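Long-range contacts in esterase (Capnocytophaga ochracea, PDB 4W9R), which is of unknown function but has an alpha/beta-hydrolase fold related to the putative esterases, with no esterase activity established: residues 75-80 with 89-94; 79-84 with 125-130; 151-156 with 189-194. All coordinates share one frame; numbering follows the deposited sequence. Where two conformers were deposited one is given.

Interaction 1 (75-80 with 89-94)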
ATOM      1  N   LYS B  75       8.153  18.431  14.543  1.00 34.01           N
ATOM      2  CA  LYS B  75       7.270  19.563  14.796  1.00 23.54           C
ATOM      3  C   LYS B  75       6.880  20.244  13.487  1.00 27.73           C
ATOM      4  O   LYS B  75       7.581  20.118  12.482  1.00 38.42           O
ATOM      5  CB  LYS B  75       7.935  20.562  15.741  1.00 26.27           C
ATOM      6  CG  LYS B  75       8.304  19.979  17.095  1.00 35.25           C
ATOM      7  CD  LYS B  75       8.989  21.015  17.973  1.00 66.50           C
ATOM      8  CE  LYS B  75       9.341  20.441  19.336  1.00 79.55           C
ATOM      9  NZ  LYS B  75       8.133  19.971  20.067  1.00 87.09           N
ATOM     10  N   GLN B  76       5.759  20.957  13.502  1.00 25.32           N
ATOM     11  CA  GLN B  76       5.262  21.626  12.305  1.00 26.54           C
ATOM     12  C   GLN B  76       6.258  22.656  11.773  1.00 33.32           C
ATOM     13  O   GLN B  76       6.445  22.781  10.563  1.00 36.02           O
ATOM     14  CB  GLN B  76       3.920  22.299  12.591  1.00 26.42           C
ATOM     15  CG  GLN B  76       3.331  23.028  11.398  1.00 30.50           C
ATOM     16  CD  GLN B  76       1.994  23.666  11.709  1.00 41.79           C
ATOM     17  OE1 GLN B  76       1.389  23.395  12.747  1.00 47.28           O
ATOM     18  NE2 GLN B  76       1.524  24.522  10.809  1.00 40.23           N
ATOM     19  N   GLU B  77       6.896  23.388  12.679  0.61 25.25           N
ATOM     20  CA  GLU B  77       7.869  24.402  12.287  0.61 26.46           C
ATOM     21  C   GLU B  77       9.135  23.775  11.710  0.61 32.47           C
ATOM     22  O   GLU B  77       9.907  24.440  11.020  0.61 37.80           O
ATOM     23  CB  GLU B  77       8.224  25.298  13.476  0.61 28.73           C
ATOM     24  CG  GLU B  77       7.129  26.276  13.872  0.61 27.33           C
ATOM     25  CD  GLU B  77       7.522  27.136  15.059  0.61 40.05           C
ATOM     26  OE1 GLU B  77       8.348  26.681  15.878  0.61 56.06           O
ATOM     27  OE2 GLU B  77       7.010  28.270  15.171  0.61 29.31           O
ATOM     28  N   ASP B  78       9.344  22.493  11.995  1.00 27.83           N
ATOM     29  CA  ASP B  78      10.512  21.782  11.484  1.00 26.12           C
ATOM     30  C   ASP B  78      10.377  21.450  10.001  1.00 30.45           C
ATOM     31  O   ASP B  78      11.335  21.570   9.243  1.00 40.53           O
ATOM     32  CB  ASP B  78      10.751  20.491  12.275  1.00 28.25           C
ATOM     33  CG  ASP B  78      11.234  20.748  13.689  1.00 47.47           C
ATOM     34  OD1 ASP B  78      11.804  21.831  13.942  1.00 64.19           O
ATOM     35  OD2 ASP B  78      11.052  19.859  14.547  1.00 41.79           O
ATOM     36  N   VAL B  79       9.193  21.003   9.599  1.00 24.93           N
ATOM     37  CA  VAL B  79       8.977  20.550   8.229  1.00 23.60           C
ATOM     38  C   VAL B  79       8.356  21.594   7.302  1.00 24.04           C
ATOM     39  O   VAL B  79       8.115  21.312   6.128  1.00 44.60           O
ATOM     40  CB  VAL B  79       8.087  19.296   8.204  1.00 31.49           C
ATOM     41  CG1 VAL B  79       8.773  18.150   8.931  1.00 18.86           C
ATOM     42  CG2 VAL B  79       6.734  19.596   8.825  1.00 11.72           C
ATOM     43  N   THR B  80       8.089  22.790   7.815  1.00 24.54           N
ATOM     44  CA  THR B  80       7.360  23.782   7.027  1.00 29.53           C
ATOM     45  C   THR B  80       8.251  24.857   6.413  1.00 28.08           C
ATOM     46  O   THR B  80       8.982  25.554   7.115  1.00 40.33           O
ATOM     47  CB  THR B  80       6.278  24.480   7.866  1.00 24.04           C
ATOM     48  OG1 THR B  80       5.341  23.509   8.345  1.00 42.23           O
ATOM     49  CG2 THR B  80       5.540  25.510   7.024  1.00 21.18           C
ATOM     50  N   ILE B  89      14.344  27.876   6.515  1.00 30.94           N
ATOM     51  CA  ILE B  89      15.066  28.795   7.389  1.00 24.48           C
ATOM     52  C   ILE B  89      14.727  28.475   8.835  1.00 25.85           C
ATOM     53  O   ILE B  89      13.713  27.830   9.109  1.00 33.29           O
ATOM     54  CB  ILE B  89      14.722  30.275   7.113  1.00 25.35           C
ATOM     55  CG1 ILE B  89      13.229  30.527   7.331  1.00 25.10           C
ATOM     56  CG2 ILE B  89      15.149  30.690   5.709  1.00 17.11           C
ATOM     57  CD1 ILE B  89      12.880  31.988   7.484  1.00 21.82           C
ATOM     58  N   ASN B  90      15.576  28.929   9.752  1.00 23.99           N
ATOM     59  CA  ASN B  90      15.365  28.718  11.181  1.00 24.55           C
ATOM     60  C   ASN B  90      15.122  27.249  11.522  1.00 33.46           C
ATOM     61  O   ASN B  90      15.965  26.395  11.245  1.00 34.27           O
ATOM     62  CB  ASN B  90      14.198  29.576  11.672  1.00 21.20           C
ATOM     63  CG  ASN B  90      14.460  31.064  11.507  1.00 33.26           C
ATOM     64  OD1 ASN B  90      15.547  31.554  11.820  1.00 33.12           O
ATOM     65  ND2 ASN B  90      13.466  31.788  11.007  1.00 26.35           N
ATOM     66  N   GLU B  91      13.965  26.962  12.112  1.00 31.47           N
ATOM     67  CA  GLU B  91      13.638  25.605  12.541  1.00 26.47           C
ATOM     68  C   GLU B  91      13.625  24.619  11.375  1.00 27.87           C
ATOM     69  O   GLU B  91      14.092  23.486  11.505  1.00 33.46           O
ATOM     70  CB  GLU B  91      12.284  25.577  13.256  1.00 20.49           C
ATOM     71  CG  GLU B  91      12.244  26.342  14.572  1.00 34.27           C
ATOM     72  CD  GLU B  91      11.789  27.781  14.408  1.00 49.09           C
ATOM     73  OE1 GLU B  91      11.709  28.259  13.258  1.00 52.67           O
ATOM     74  OE2 GLU B  91      11.501  28.433  15.435  1.00 47.71           O
ATOM     75  N   SER B  92      13.091  25.054  10.239  1.00 25.13           N
ATOM     76  CA  SER B  92      13.001  24.197   9.062  1.00 25.70           C
ATOM     77  C   SER B  92      14.378  23.920   8.469  1.00 28.83           C
ATOM     78  O   SER B  92      14.626  22.836   7.943  1.00 24.98           O
ATOM     79  CB  SER B  92      12.088  24.824   8.004  1.00 12.06           C
ATOM     80  OG  SER B  92      12.568  26.095   7.605  1.00 63.97           O
ATOM     81  N   ALA B  93      15.271  24.901   8.557  1.00 26.80           N
ATOM     82  CA  ALA B  93      16.629  24.739   8.054  1.00 25.92           C
ATOM     83  C   ALA B  93      17.415  23.776   8.935  1.00 31.92           C
ATOM     84  O   ALA B  93      18.211  22.977   8.442  1.00 24.36           O
ATOM     85  CB  ALA B  93      17.333  26.080   7.975  1.00 22.74           C
ATOM     86  N   ARG B  94      17.187  23.860  10.242  1.00 29.19           N
ATOM     87  CA  ARG B  94      17.863  22.987  11.192  1.00 26.97           C
ATOM     88  C   ARG B  94      17.446  21.535  10.982  1.00 31.46           C
ATOM     89  O   ARG B  94      18.284  20.635  10.983  1.00 35.19           O
ATOM     90  CB  ARG B  94      17.572  23.427  12.629  1.00 22.22           C
ATOM     91  CG  ARG B  94      18.202  24.765  13.003  1.00 17.07           C
ATOM     92  CD  ARG B  94      17.772  25.224  14.389  1.00 12.08           C
ATOM     93  NE  ARG B  94      17.350  26.622  14.381  1.00 48.75           N
ATOM     94  CZ  ARG B  94      16.312  27.097  15.063  1.00 42.65           C
ATOM     95  NH1 ARG B  94      15.584  26.285  15.819  1.00 44.61           N
ATOM     96  NH2 ARG B  94      15.999  28.383  14.989  1.00 50.39           N
TER
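With chi1 of -73° in E77 and -65° in E91, each CG lies beside its own backbone N and anti to the carbonyl carbon, and the two acidic side chains run side by side in the same direction. E77 is extended beyond CG, whereas E91 bends at chi2 (92°). In the modelled conformer of E77 the carboxylates arrive next to each other as like charges, OE1 of E77 lying 3.6 Å from OE2 of E91. Deeper in, the backbone does the joining. The carbonyl O of E77 rests 3.5 Å from CB of E91, and the O of D78 receives a CH...O contact from CA of S92 at 3.1 Å. CB of S92 also packs 3.3 Å from the carbonyl O of T80. OG of S92, placed between its backbone N and carbonyl carbon, turns back to its own segment and donates to I89 O at 2.6 Å, in the carbonyl plane and on a lone pair. D78 directs its CB away from the helix start, yet OD1 reaches to 3.8 Å from CB of E91; OD2 is held by R17 in a salt bridge and by N-H of K75 in its own segment, which meets it from above the carboxylate plane. The contact thus sets the short, weakly bonded helix 76-79 against the first turn of helix 91-110. Cohesion rests on CH groups and carbonyl oxygens rather than on charge, and the glutamate pair at the more exposed side may slightly favour protonation of one carboxylate or be relieved by solvent or E77's other conformer.

Interaction 2 (79-84 with 125-130)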
ATOM      1  N   VAL B  79       9.193  21.003   9.599  1.00 24.93           N
ATOM      2  CA  VAL B  79       8.977  20.550   8.229  1.00 23.60           C
ATOM      3  C   VAL B  79       8.356  21.594   7.302  1.00 24.04           C
ATOM      4  O   VAL B  79       8.115  21.312   6.128  1.00 44.60           O
ATOM      5  CB  VAL B  79       8.087  19.296   8.204  1.00 31.49           C
ATOM      6  CG1 VAL B  79       8.773  18.150   8.931  1.00 18.86           C
ATOM      7  CG2 VAL B  79       6.734  19.596   8.825  1.00 11.72           C
ATOM      8  N   THR B  80       8.089  22.790   7.815  1.00 24.54           N
ATOM      9  CA  THR B  80       7.360  23.782   7.027  1.00 29.53           C
ATOM     10  C   THR B  80       8.251  24.857   6.413  1.00 28.08           C
ATOM     11  O   THR B  80       8.982  25.554   7.115  1.00 40.33           O
ATOM     12  CB  THR B  80       6.278  24.480   7.866  1.00 24.04           C
ATOM     13  OG1 THR B  80       5.341  23.509   8.345  1.00 42.23           O
ATOM     14  CG2 THR B  80       5.540  25.510   7.024  1.00 21.18           C
ATOM     15  N   VAL B  81       8.167  24.984   5.093  1.00 25.36           N
ATOM     16  CA  VAL B  81       8.837  26.056   4.370  1.00 27.39           C
ATOM     17  C   VAL B  81       7.893  27.247   4.228  1.00 30.89           C
ATOM     18  O   VAL B  81       6.859  27.149   3.567  1.00 31.56           O
ATOM     19  CB  VAL B  81       9.299  25.595   2.976  1.00 28.93           C
ATOM     20  CG1 VAL B  81       9.943  26.745   2.221  1.00 29.25           C
ATOM     21  CG2 VAL B  81      10.256  24.420   3.096  1.00 30.15           C
ATOM     22  N   VAL B  82       8.251  28.367   4.846  1.00 32.75           N
ATOM     23  CA  VAL B  82       7.374  29.534   4.873  1.00 33.86           C
ATOM     24  C   VAL B  82       7.314  30.236   3.519  1.00 37.31           C
ATOM     25  O   VAL B  82       8.279  30.229   2.756  1.00 52.15           O
ATOM     26  CB  VAL B  82       7.816  30.544   5.949  1.00 37.27           C
ATOM     27  CG1 VAL B  82       7.723  29.913   7.329  1.00 20.55           C
ATOM     28  CG2 VAL B  82       9.229  31.043   5.675  1.00 43.90           C
ATOM     29  N   GLU B  83       6.166  30.842   3.233  1.00 37.94           N
ATOM     30  CA  GLU B  83       5.924  31.464   1.938  1.00 43.41           C
ATOM     31  C   GLU B  83       6.778  32.713   1.744  1.00 52.80           C
ATOM     32  O   GLU B  83       7.135  33.061   0.618  1.00 55.23           O
ATOM     33  CB  GLU B  83       4.439  31.811   1.793  1.00 38.44           C
ATOM     34  CG  GLU B  83       3.886  31.649   0.384  1.00 62.00           C
ATOM     35  CD  GLU B  83       4.232  32.808  -0.527  1.00 76.90           C
ATOM     36  OE1 GLU B  83       4.497  33.915  -0.014  1.00 79.02           O
ATOM     37  OE2 GLU B  83       4.235  32.612  -1.761  1.00 79.23           O
ATOM     38  N   GLU B  84       7.105  33.379   2.847  1.00 48.74           N
ATOM     39  CA  GLU B  84       7.840  34.639   2.798  1.00 41.75           C
ATOM     40  C   GLU B  84       9.228  34.488   2.172  1.00 45.63           C
ATOM     41  O   GLU B  84       9.541  35.146   1.179  1.00 51.50           O
ATOM     42  CB  GLU B  84       7.963  35.224   4.208  1.00 39.59           C
ATOM     43  CG  GLU B  84       8.615  36.595   4.266  1.00 63.78           C
ATOM     44  CD  GLU B  84       8.712  37.137   5.681  1.00 79.25           C
ATOM     45  OE1 GLU B  84       8.516  36.354   6.635  1.00 79.51           O
ATOM     46  OE2 GLU B  84       8.980  38.346   5.839  1.00 86.07           O
ATOM     47  N   ALA B 125       6.383  18.257   5.003  1.00 22.81           N
ATOM     48  CA  ALA B 125       7.664  17.573   4.863  1.00 26.08           C
ATOM     49  C   ALA B 125       7.863  17.090   3.428  1.00 34.29           C
ATOM     50  O   ALA B 125       8.990  17.040   2.931  1.00 24.58           O
ATOM     51  CB  ALA B 125       7.756  16.409   5.835  1.00 16.04           C
ATOM     52  N   GLY B 126       6.763  16.736   2.770  1.00 26.47           N
ATOM     53  CA  GLY B 126       6.803  16.307   1.384  1.00 28.08           C
ATOM     54  C   GLY B 126       7.326  17.392   0.463  1.00 27.81           C
ATOM     55  O   GLY B 126       8.038  17.112  -0.499  1.00 41.46           O
ATOM     56  N   PHE B 127       6.967  18.637   0.755  1.00 23.37           N
ATOM     57  CA  PHE B 127       7.461  19.770  -0.016  1.00 28.06           C
ATOM     58  C   PHE B 127       8.880  20.129   0.404  1.00 28.55           C
ATOM     59  O   PHE B 127       9.694  20.542  -0.421  1.00 34.31           O
ATOM     60  CB  PHE B 127       6.541  20.981   0.143  1.00 30.03           C
ATOM     61  CG  PHE B 127       6.971  22.173  -0.660  1.00 24.25           C
ATOM     62  CD1 PHE B 127       6.885  22.158  -2.043  1.00 26.63           C
ATOM     63  CD2 PHE B 127       7.467  23.306  -0.037  1.00 31.45           C
ATOM     64  CE1 PHE B 127       7.283  23.251  -2.788  1.00 29.53           C
ATOM     65  CE2 PHE B 127       7.867  24.403  -0.778  1.00 33.48           C
ATOM     66  CZ  PHE B 127       7.774  24.375  -2.156  1.00 24.97           C
ATOM     67  N   LEU B 128       9.167  19.973   1.693  1.00 25.35           N
ATOM     68  CA  LEU B 128      10.500  20.226   2.228  1.00 23.47           C
ATOM     69  C   LEU B 128      11.538  19.318   1.576  1.00 29.63           C
ATOM     70  O   LEU B 128      12.675  19.727   1.340  1.00 27.56           O
ATOM     71  CB  LEU B 128      10.510  20.027   3.746  1.00 29.94           C
ATOM     72  CG  LEU B 128      11.873  20.088   4.441  1.00 29.12           C
ATOM     73  CD1 LEU B 128      12.463  21.481   4.337  1.00 30.80           C
ATOM     74  CD2 LEU B 128      11.760  19.658   5.895  1.00 32.53           C
ATOM     75  N   ALA B 129      11.132  18.089   1.275  1.00 28.75           N
ATOM     76  CA  ALA B 129      12.030  17.095   0.704  1.00 21.95           C
ATOM     77  C   ALA B 129      12.519  17.492  -0.688  1.00 26.73           C
ATOM     78  O   ALA B 129      13.571  17.035  -1.134  1.00 31.99           O
ATOM     79  CB  ALA B 129      11.345  15.738   0.653  1.00 22.55           C
ATOM     80  N   ASN B 130      11.753  18.337  -1.372  1.00 23.69           N
ATOM     81  CA  ASN B 130      12.130  18.803  -2.702  1.00 26.21           C
ATOM     82  C   ASN B 130      13.454  19.555  -2.700  1.00 35.38           C
ATOM     83  O   ASN B 130      14.210  19.507  -3.669  1.00 40.42           O
ATOM     84  CB  ASN B 130      11.042  19.705  -3.287  1.00 22.24           C
ATOM     85  CG  ASN B 130       9.760  18.960  -3.588  1.00 28.64           C
ATOM     86  OD1 ASN B 130       9.779  17.770  -3.899  1.00 35.78           O
ATOM     87  ND2 ASN B 130       8.635  19.661  -3.502  1.00 30.83           N
TER
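The close-fitting half of this contact begins with V79, whose CB and CG1 both touch CB of A125, the contact from CG1 of V79 to CB of A125 being 3.7 Å. CG1 sits beside the V79 backbone N, anti to the carbonyl carbon, and meets the A125 methyl, while CG2 comes near the backbone N of A125. One turn on, L128 divides its two methyls between V79 and V81. Its CG is anti to the backbone N, and CD2 approaches CA of V79 at 3.7 Å, while CD1 extends to CG2 of V81 at 3.9 Å, the side chains of V81 and L128 crossing obliquely. CB of L128 in turn lies 3.6 Å from the carbonyl O of V79. Helix 123-128 directly follows strand 116-122, in the position of the helix that follows the nucleophile elbow in alpha/beta-hydrolases; the residue probably equivalent to the nucleophile is E124 rather than a serine, so no catalytic role is implied. F95 and F96 of helix 91-110 also touch L128, and F95 reaches V79, so this part of the contact is enclosed by a second helix. V81 completes the buried part, its CB at the edge of the F127 ring, near the ring plane and 4.2 Å from CE2 of F127. F127 itself, its CG anti to the backbone N, makes edge-to-face pairs with F192 and Y131. Past V81 the loop leaves the helix: V82, E83 and E84 are exposed and make no contact with 125-130, and E83 turns instead to R154.

Interaction 3 (151-156 with 189-194)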
ATOM      1  N   ALA B 151       2.555  22.935  -1.149  1.00 27.86           N
ATOM      2  CA  ALA B 151       3.629  23.570  -1.900  1.00 40.40           C
ATOM      3  C   ALA B 151       3.581  25.090  -1.932  1.00 47.83           C
ATOM      4  O   ALA B 151       2.637  25.718  -1.449  1.00 46.72           O
ATOM      5  CB  ALA B 151       3.636  23.031  -3.325  1.00 32.99           C
ATOM      6  N   LEU B 152       4.620  25.663  -2.532  1.00 47.77           N
ATOM      7  CA  LEU B 152       4.659  27.071  -2.885  1.00 38.58           C
ATOM      8  C   LEU B 152       4.777  27.179  -4.399  1.00 37.27           C
ATOM      9  O   LEU B 152       5.828  26.867  -4.959  1.00 37.51           O
ATOM     10  CB  LEU B 152       5.831  27.771  -2.196  1.00 36.52           C
ATOM     11  CG  LEU B 152       5.938  27.550  -0.686  1.00 33.76           C
ATOM     12  CD1 LEU B 152       7.181  28.225  -0.125  1.00 31.17           C
ATOM     13  CD2 LEU B 152       4.686  28.050   0.020  1.00 24.16           C
ATOM     14  N   PRO B 153       3.701  27.616  -5.066  1.00 38.36           N
ATOM     15  CA  PRO B 153       3.690  27.721  -6.529  1.00 39.47           C
ATOM     16  C   PRO B 153       4.824  28.579  -7.094  1.00 39.11           C
ATOM     17  O   PRO B 153       5.348  28.254  -8.160  1.00 48.80           O
ATOM     18  CB  PRO B 153       2.329  28.360  -6.816  1.00 43.28           C
ATOM     19  CG  PRO B 153       1.469  27.894  -5.690  1.00 37.32           C
ATOM     20  CD  PRO B 153       2.370  27.866  -4.485  1.00 36.99           C
ATOM     21  N   ARG B 154       5.209  29.637  -6.385  1.00 36.44           N
ATOM     22  CA  ARG B 154       6.234  30.555  -6.882  1.00 38.90           C
ATOM     23  C   ARG B 154       7.625  29.921  -6.941  1.00 39.04           C
ATOM     24  O   ARG B 154       8.509  30.419  -7.637  1.00 42.86           O
ATOM     25  CB  ARG B 154       6.287  31.820  -6.017  1.00 27.72           C
ATOM     26  CG  ARG B 154       6.621  31.571  -4.552  1.00 45.36           C
ATOM     27  CD  ARG B 154       6.698  32.876  -3.770  1.00 39.26           C
ATOM     28  NE  ARG B 154       8.008  33.511  -3.881  1.00 51.43           N
ATOM     29  CZ  ARG B 154       8.908  33.540  -2.903  1.00 54.92           C
ATOM     30  NH1 ARG B 154       8.637  32.977  -1.733  1.00 42.16           N
ATOM     31  NH2 ARG B 154      10.078  34.138  -3.091  1.00 63.11           N
HETATM   32  N   MSE B 155       7.815  28.824  -6.217  1.00 35.32           N
HETATM   33  CA  MSE B 155       9.122  28.177  -6.155  1.00 39.08           C
HETATM   34  C   MSE B 155       9.292  27.117  -7.236  1.00 39.93           C
HETATM   35  O   MSE B 155      10.335  26.467  -7.316  1.00 43.21           O
HETATM   36  CB  MSE B 155       9.341  27.550  -4.777  1.00 41.47           C
HETATM   37  CG  MSE B 155       9.329  28.554  -3.640  1.00 56.02           C
HETATM   38 SE   MSE B 155      10.647  29.967  -3.891  1.00 91.57          SE
HETATM   39  CE  MSE B 155      12.257  28.868  -3.954  1.00 44.23           C
ATOM     40  N   GLY B 156       8.268  26.950  -8.066  1.00 41.57           N
ATOM     41  CA  GLY B 156       8.292  25.941  -9.109  1.00 43.08           C
ATOM     42  C   GLY B 156       9.389  26.156 -10.133  1.00 49.12           C
ATOM     43  O   GLY B 156      10.053  25.205 -10.548  1.00 44.41           O
ATOM     44  N   ALA B 189      -0.606  22.465  -5.417  1.00 31.55           N
ATOM     45  CA  ALA B 189       0.270  21.387  -5.859  1.00 24.90           C
ATOM     46  C   ALA B 189       0.391  21.364  -7.380  1.00 31.41           C
ATOM     47  O   ALA B 189       1.488  21.223  -7.923  1.00 36.74           O
ATOM     48  CB  ALA B 189      -0.241  20.048  -5.349  1.00 29.25           C
ATOM     49  N   ILE B 190      -0.741  21.506  -8.063  1.00 29.80           N
ATOM     50  CA  ILE B 190      -0.761  21.498  -9.521  1.00 32.36           C
ATOM     51  C   ILE B 190      -0.039  22.716 -10.093  1.00 37.49           C
ATOM     52  O   ILE B 190       0.748  22.592 -11.031  1.00 42.83           O
ATOM     53  CB  ILE B 190      -2.204  21.449 -10.062  1.00 28.49           C
ATOM     54  CG1 ILE B 190      -2.749  20.023  -9.970  1.00 24.78           C
ATOM     55  CG2 ILE B 190      -2.263  21.929 -11.504  1.00 21.77           C
ATOM     56  CD1 ILE B 190      -4.037  19.822 -10.726  1.00 54.29           C
ATOM     57  N   GLN B 191      -0.307  23.886  -9.519  1.00 38.14           N
ATOM     58  CA  GLN B 191       0.355  25.116  -9.941  1.00 41.58           C
ATOM     59  C   GLN B 191       1.869  24.996  -9.799  1.00 43.50           C
ATOM     60  O   GLN B 191       2.621  25.417 -10.680  1.00 38.24           O
ATOM     61  CB  GLN B 191      -0.151  26.310  -9.129  1.00 37.18           C
ATOM     62  CG  GLN B 191      -1.619  26.634  -9.334  1.00 49.50           C
ATOM     63  CD  GLN B 191      -2.096  27.749  -8.423  1.00 64.57           C
ATOM     64  OE1 GLN B 191      -1.350  28.679  -8.118  1.00 70.44           O
ATOM     65  NE2 GLN B 191      -3.344  27.655  -7.975  1.00 65.54           N
ATOM     66  N   PHE B 192       2.306  24.416  -8.684  1.00 35.89           N
ATOM     67  CA  PHE B 192       3.727  24.212  -8.429  1.00 33.28           C
ATOM     68  C   PHE B 192       4.330  23.239  -9.436  1.00 37.82           C
ATOM     69  O   PHE B 192       5.409  23.484  -9.977  1.00 39.87           O
ATOM     70  CB  PHE B 192       3.948  23.700  -7.003  1.00 22.42           C
ATOM     71  CG  PHE B 192       5.343  23.203  -6.742  1.00 28.21           C
ATOM     72  CD1 PHE B 192       6.377  24.095  -6.499  1.00 27.42           C
ATOM     73  CD2 PHE B 192       5.620  21.845  -6.733  1.00 27.33           C
ATOM     74  CE1 PHE B 192       7.661  23.640  -6.259  1.00 38.09           C
ATOM     75  CE2 PHE B 192       6.904  21.384  -6.493  1.00 26.90           C
ATOM     76  CZ  PHE B 192       7.925  22.283  -6.254  1.00 33.68           C
ATOM     77  N   GLU B 193       3.623  22.140  -9.684  1.00 31.48           N
ATOM     78  CA  GLU B 193       4.108  21.102 -10.587  1.00 32.21           C
ATOM     79  C   GLU B 193       4.234  21.625 -12.016  1.00 35.78           C
ATOM     80  O   GLU B 193       5.202  21.318 -12.712  1.00 44.06           O
ATOM     81  CB  GLU B 193       3.182  19.883 -10.546  1.00 34.39           C
ATOM     82  CG  GLU B 193       3.773  18.617 -11.157  1.00 29.76           C
ATOM     83  CD  GLU B 193       3.602  18.548 -12.664  1.00 41.36           C
ATOM     84  OE1 GLU B 193       4.385  17.827 -13.320  1.00 41.60           O
ATOM     85  OE2 GLU B 193       2.682  19.207 -13.192  1.00 50.88           O
ATOM     86  N   ARG B 194       3.255  22.417 -12.442  1.00 40.33           N
ATOM     87  CA  ARG B 194       3.267  22.999 -13.780  1.00 45.70           C
ATOM     88  C   ARG B 194       4.487  23.896 -13.981  1.00 41.70           C
ATOM     89  O   ARG B 194       5.097  23.900 -15.049  1.00 49.21           O
ATOM     90  CB  ARG B 194       1.981  23.791 -14.034  1.00 57.13           C
ATOM     91  CG  ARG B 194       1.946  24.504 -15.376  1.00 78.99           C
ATOM     92  CD  ARG B 194       0.618  25.216 -15.613  1.00 93.81           C
ATOM     93  NE  ARG B 194      -0.479  24.280 -15.851  1.00102.48           N
ATOM     94  CZ  ARG B 194      -1.406  23.965 -14.954  1.00 96.09           C
ATOM     95  NH1 ARG B 194      -1.379  24.516 -13.747  1.00 92.01           N
ATOM     96  NH2 ARG B 194      -2.365  23.104 -15.262  1.00 88.77           N
TER
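The ring of F192 is approached obliquely from both sides of its plane, by CB of A151 and the carbonyl O of L152 on one and by the backbone of M155 and G156 on the other. A second flat group, the guanidinium of R154, has SE of the selenomethionine M155 over its centre, 4.1 Å above the plane. F192 holds CG anti to its backbone N (chi1 168°), which swings the ring from helix 183-196 into the loop. Its CB lies 3.8 Å from CB of A151, CD1 is 3.2 Å from O of L152, and CE1 is 3.7 Å from CA of G156. That same L152 O accepts the backbone N-H of M155, the bond that starts the 3-10 turn. An alanine at F192 would remove the ring and its edge-to-face pairing with F127, and would probably loosen the seating of the loop on the helix. Alongside, the extended side chain of Q191 crosses P153 obliquely, its OE1 at 3.8 Å from CG of the proline, at the more exposed margin. Loop 151-156 connects parallel strand 143-149 to helix 156-165, and its partner helix follows strand 171-180; the contact joins the loop that opens one beta-alpha-beta crossover to the helix of the next, in a parallel sheet consistent with the alpha/beta-hydrolase fold.

After strand 67-71 the chain reaches helix 76-79, from which two contacts start. Interaction 1 closes the short loop back to the beginning of helix 91-110. Interaction 2 departs from the same stretch, sharing V79 and T80; its loop overlaps that of interaction 1 but runs on past it, through helix 91-110 and strand 116-122 to helix 123-128. The two touch, for example where D78 O meets CD2 of L128. Interaction 3 follows in series, joining the turn after strand 143-149 to helix 183-196. Interactions 2 and 3 touch through F127, which adjoins A151, L152 and F192, and through E83 near R154; interactions 1 and 3 do not touch. Together they tie successive loops and helices at one end of the esterase domain.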